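Putative oxidoreductase (Gluconobacter oxydans, PDB 3WJ7) is an SDR-family reductase that probably uses a nicotinamide coenzyme to interconvert carbonyl and hydroxyl groups. Local coordinates at residues A[233-244]-A[308-319]. Residues are numbered along the deposited sequence; the frame is centred on the assembly and turned at random.
Sequences RGKIGEKYILGG and FSSDKAKKELGY
Leu317 lies over one face of the Tyr240 ring, its CD2 in CH-pi contact 4.1 Å from the ring centroid. With CG beside its backbone N, Tyr240 brings this ring near the helix, while its CB packs on the CB of Ala313. The same methyl of Ala313 meets Leu242 CD2, which in turn sits almost centrally above the Tyr319 ring, 4.1 Å from its centroid. Nearer the start of the helix, Ile241 leans its CG2 on the CB of Phe308. The Rossmann-type sheet of this extended SDR enzyme is thus covered at strand 239-242 by helix 311-317, the two axes approaching to 6.9 Å at 109°; on its flank the strand pairs in parallel with strand 176-185. Polar bonds close both ends. Where the strand breaks, at Gly243, Tyr319 OH donates to Gly243 O from above the carbonyl plane, and Gly243 N gives its hydrogen to Ser310 OG at 2.9 Å in a bent bond (133°). At the other end Lys312, fully extended with CG anti to the backbone N (chi1 175°), passes across the Tyr240 ring to form a salt bridge, its NZ 2.8 Å from Glu238 OE2 on the anti side of the carboxylate, plus a weak bond to Lys239 O. A methionine in place of Lys312 would probably leave the Glu238 carboxylate without its cationic mate and Lys239 O without its weak donor. Farther along this edge, Tyr240 OH accepts a nearly straight bond from Lys235 N, 2.8 Å long, which fixes the ring's outer end against the turn 235-238.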
loop_
_atom_site.group_PDB
_atom_site.type_symbol
_atom_site.label_atom_id
_atom_site.label_comp_id
_atom_site.label_asym_id
_atom_site.label_seq_id
_atom_site.Cartn_x
_atom_site.Cartn_y
_atom_site.Cartn_z
ATOM N N ARG A 233 -5.780 39.232 -5.925
ATOM C CA ARG A 233 -6.960 39.418 -6.793
ATOM C C ARG A 233 -7.851 38.186 -6.951
ATOM O O ARG A 233 -8.787 38.197 -7.745
ATOM C CB ARG A 233 -6.559 39.972 -8.194
ATOM C CG ARG A 233 -5.434 41.017 -8.180
ATOM C CD ARG A 233 -5.005 41.539 -9.559
ATOM N NE ARG A 233 -5.728 42.752 -9.980
ATOM C CZ ARG A 233 -6.401 42.906 -11.130
ATOM N NH1 ARG A 233 -6.468 41.929 -12.044
ATOM N NH2 ARG A 233 -7.005 44.067 -11.380
ATOM N N GLY A 234 -7.573 37.116 -6.211
ATOM C CA GLY A 234 -8.321 35.848 -6.399
ATOM C C GLY A 234 -9.562 35.837 -5.547
ATOM O O GLY A 234 -9.599 36.555 -4.569
ATOM N N LYS A 235 -10.565 35.036 -5.913
ATOM C CA LYS A 235 -11.807 34.931 -5.148
ATOM C C LYS A 235 -11.861 33.635 -4.333
ATOM O O LYS A 235 -11.607 32.536 -4.840
ATOM C CB LYS A 235 -13.042 34.991 -6.062
ATOM C CG LYS A 235 -13.382 36.397 -6.520
ATOM C CD LYS A 235 -14.263 36.410 -7.766
ATOM C CE LYS A 235 -14.427 37.842 -8.288
ATOM N NZ LYS A 235 -14.891 37.996 -9.710
ATOM N N ILE A 236 -12.205 33.767 -3.068
ATOM C CA ILE A 236 -12.469 32.615 -2.246
ATOM C C ILE A 236 -13.386 31.585 -2.917
ATOM O O ILE A 236 -14.446 31.931 -3.397
ATOM C CB ILE A 236 -12.993 33.045 -0.888
ATOM C CG1 ILE A 236 -11.841 33.709 -0.141
ATOM C CG2 ILE A 236 -13.490 31.807 -0.172
ATOM C CD1 ILE A 236 -12.236 34.822 0.793
ATOM N N GLY A 237 -12.921 30.338 -2.988
ATOM C CA GLY A 237 -13.671 29.230 -3.566
ATOM C C GLY A 237 -13.267 28.842 -4.984
ATOM O O GLY A 237 -13.713 27.784 -5.510
ATOM N N GLU A 238 -12.445 29.674 -5.619
ATOM C CA GLU A 238 -12.024 29.414 -6.969
ATOM C C GLU A 238 -10.668 28.702 -6.993
ATOM O O GLU A 238 -9.861 28.837 -6.054
ATOM C CB GLU A 238 -11.902 30.732 -7.732
ATOM C CG GLU A 238 -13.172 31.593 -7.817
ATOM C CD GLU A 238 -14.321 30.901 -8.538
ATOM O OE1 GLU A 238 -15.366 30.715 -7.886
ATOM O OE2 GLU A 238 -14.175 30.524 -9.728
ATOM N N LYS A 239 -10.448 27.931 -8.064
ATOM C CA LYS A 239 -9.154 27.345 -8.424
ATOM C C LYS A 239 -8.566 28.125 -9.573
ATOM O O LYS A 239 -9.284 28.568 -10.493
ATOM C CB LYS A 239 -9.304 25.933 -9.020
ATOM C CG LYS A 239 -10.038 24.875 -8.225
ATOM C CD LYS A 239 -10.567 23.881 -9.255
ATOM C CE LYS A 239 -10.734 22.471 -8.713
ATOM N NZ LYS A 239 -11.987 21.848 -9.249
ATOM N N TYR A 240 -7.247 28.193 -9.608
ATOM C CA TYR A 240 -6.596 28.804 -10.758
ATOM C C TYR A 240 -5.422 27.996 -11.189
ATOM O O TYR A 240 -4.516 27.763 -10.404
ATOM C CB TYR A 240 -6.139 30.233 -10.422
ATOM C CG TYR A 240 -7.201 31.158 -9.860
ATOM C CD1 TYR A 240 -7.525 31.137 -8.489
ATOM C CD2 TYR A 240 -7.862 32.072 -10.682
ATOM C CE1 TYR A 240 -8.494 31.995 -7.961
ATOM C CE2 TYR A 240 -8.833 32.937 -10.165
ATOM C CZ TYR A 240 -9.141 32.903 -8.816
ATOM O OH TYR A 240 -10.085 33.754 -8.306
ATOM N N ILE A 241 -5.443 27.534 -12.431
ATOM C CA ILE A 241 -4.291 26.809 -13.025
ATOM C C ILE A 241 -3.111 27.769 -13.210
ATOM O O ILE A 241 -3.280 28.856 -13.733
ATOM C CB ILE A 241 -4.659 26.197 -14.395
ATOM C CG1 ILE A 241 -5.636 25.042 -14.209
ATOM C CG2 ILE A 241 -3.423 25.681 -15.118
ATOM C CD1 ILE A 241 -6.548 24.777 -15.372
ATOM N N LEU A 242 -1.924 27.374 -12.776
ATOM C CA LEU A 242 -0.768 28.199 -12.961
ATOM C C LEU A 242 0.180 27.476 -13.873
ATOM O O LEU A 242 1.153 26.908 -13.415
ATOM C CB LEU A 242 -0.115 28.519 -11.624
ATOM C CG LEU A 242 -0.878 29.394 -10.597
ATOM C CD1 LEU A 242 0.037 29.743 -9.411
ATOM C CD2 LEU A 242 -1.547 30.692 -11.186
ATOM N N GLY A 243 -0.109 27.477 -15.179
ATOM C CA GLY A 243 0.725 26.771 -16.162
ATOM C C GLY A 243 1.670 27.724 -16.850
ATOM O O GLY A 243 1.626 28.920 -16.588
ATOM N N GLY A 244 2.523 27.207 -17.729
ATOM C CA GLY A 244 3.238 28.040 -18.691
ATOM C C GLY A 244 2.942 27.608 -20.131
ATOM O O GLY A 244 2.200 28.293 -20.854
ATOM N N PHE A 308 -2.882 21.933 -20.284
ATOM C CA PHE A 308 -3.784 22.754 -19.470
ATOM C C PHE A 308 -3.721 24.162 -19.939
ATOM O O PHE A 308 -2.676 24.588 -20.413
ATOM C CB PHE A 308 -3.396 22.702 -17.979
ATOM C CG PHE A 308 -3.562 21.353 -17.375
ATOM C CD1 PHE A 308 -4.787 20.969 -16.844
ATOM C CD2 PHE A 308 -2.521 20.446 -17.403
ATOM C CE1 PHE A 308 -4.956 19.686 -16.331
ATOM C CE2 PHE A 308 -2.679 19.159 -16.876
ATOM C CZ PHE A 308 -3.907 18.786 -16.351
ATOM N N SER A 309 -4.826 24.888 -19.791
ATOM C CA SER A 309 -4.889 26.315 -20.137
ATOM C C SER A 309 -4.740 27.115 -18.882
ATOM O O SER A 309 -5.301 26.724 -17.847
ATOM C CB SER A 309 -6.266 26.647 -20.710
ATOM O OG SER A 309 -6.362 28.023 -21.067
ATOM N N SER A 310 -4.041 28.246 -18.964
ATOM C CA SER A 310 -3.943 29.179 -17.840
ATOM C C SER A 310 -4.764 30.444 -18.082
ATOM O O SER A 310 -4.439 31.541 -17.577
ATOM C CB SER A 310 -2.486 29.549 -17.587
ATOM O OG SER A 310 -1.705 28.389 -17.423
ATOM N N ASP A 311 -5.821 30.310 -18.878
ATOM C CA ASP A 311 -6.544 31.502 -19.285
ATOM C C ASP A 311 -7.325 32.160 -18.134
ATOM O O ASP A 311 -7.338 33.388 -18.019
ATOM C CB ASP A 311 -7.378 31.242 -20.540
ATOM C CG ASP A 311 -6.520 31.211 -21.816
ATOM O OD1 ASP A 311 -5.356 31.681 -21.782
ATOM O OD2 ASP A 311 -7.002 30.712 -22.855
ATOM N N LYS A 312 -7.903 31.350 -17.251
ATOM C CA LYS A 312 -8.582 31.861 -16.082
ATOM C C LYS A 312 -7.648 32.709 -15.225
ATOM O O LYS A 312 -7.976 33.818 -14.887
ATOM C CB LYS A 312 -9.233 30.746 -15.291
ATOM C CG LYS A 312 -9.844 31.263 -14.017
ATOM C CD LYS A 312 -10.800 30.251 -13.458
ATOM C CE LYS A 312 -11.307 30.760 -12.130
ATOM N NZ LYS A 312 -12.178 29.750 -11.513
ATOM N N ALA A 313 -6.455 32.257 -14.920
ATOM C CA ALA A 313 -5.590 33.134 -14.144
ATOM C C ALA A 313 -5.056 34.303 -14.991
ATOM O O ALA A 313 -4.601 35.325 -14.452
ATOM C CB ALA A 313 -4.446 32.360 -13.497
ATOM N N LYS A 314 -5.086 34.160 -16.311
ATOM C CA LYS A 314 -4.559 35.253 -17.152
ATOM C C LYS A 314 -5.484 36.464 -17.110
ATOM O O LYS A 314 -5.025 37.562 -16.861
ATOM C CB LYS A 314 -4.261 34.823 -18.587
ATOM C CG LYS A 314 -2.821 34.421 -18.757
ATOM C CD LYS A 314 -2.589 33.638 -20.034
ATOM C CE LYS A 314 -1.338 32.771 -19.878
ATOM N NZ LYS A 314 -0.872 32.290 -21.209
ATOM N N LYS A 315 -6.777 36.217 -17.304
ATOM C CA LYS A 315 -7.793 37.245 -17.322
ATOM C C LYS A 315 -8.033 37.723 -15.921
ATOM O O LYS A 315 -8.029 38.917 -15.666
ATOM C CB LYS A 315 -9.108 36.693 -17.876
ATOM C CG LYS A 315 -8.941 36.019 -19.230
ATOM C CD LYS A 315 -10.269 35.543 -19.798
ATOM C CE LYS A 315 -10.030 34.647 -21.010
ATOM N NZ LYS A 315 -11.262 33.886 -21.340
ATOM N N GLU A 316 -8.234 36.784 -15.006
ATOM C CA GLU A 316 -8.751 37.126 -13.690
ATOM C C GLU A 316 -7.674 37.601 -12.738
ATOM O O GLU A 316 -7.987 38.133 -11.668
ATOM C CB GLU A 316 -9.528 35.957 -13.084
ATOM C CG GLU A 316 -10.579 35.385 -14.027
ATOM C CD GLU A 316 -11.993 35.797 -13.683
ATOM O OE1 GLU A 316 -12.296 37.021 -13.689
ATOM O OE2 GLU A 316 -12.799 34.879 -13.406
ATOM N N LEU A 317 -6.405 37.435 -13.098
ATOM C CA LEU A 317 -5.368 37.743 -12.103
ATOM C C LEU A 317 -4.242 38.548 -12.660
ATOM O O LEU A 317 -3.416 39.037 -11.892
ATOM C CB LEU A 317 -4.771 36.461 -11.465
ATOM C CG LEU A 317 -5.557 35.357 -10.750
ATOM C CD1 LEU A 317 -4.528 34.508 -10.025
ATOM C CD2 LEU A 317 -6.612 35.828 -9.750
ATOM N N GLY A 318 -4.172 38.628 -13.990
ATOM C CA GLY A 318 -3.000 39.193 -14.676
ATOM C C GLY A 318 -1.706 38.401 -14.470
ATOM O O GLY A 318 -0.625 38.982 -14.303
ATOM N N TYR A 319 -1.832 37.076 -14.469
ATOM C CA TYR A 319 -0.721 36.116 -14.450
ATOM C C TYR A 319 -0.017 36.084 -15.793
ATOM O O TYR A 319 -0.675 35.945 -16.811
ATOM C CB TYR A 319 -1.341 34.737 -14.189
ATOM C CG TYR A 319 -0.421 33.555 -14.271
ATOM C CD1 TYR A 319 0.717 33.458 -13.445
ATOM C CD2 TYR A 319 -0.705 32.516 -15.134
ATOM C CE1 TYR A 319 1.562 32.354 -13.507
ATOM C CE2 TYR A 319 0.114 31.402 -15.203
ATOM C CZ TYR A 319 1.224 31.319 -14.375
ATOM O OH TYR A 319 2.022 30.253 -14.489
#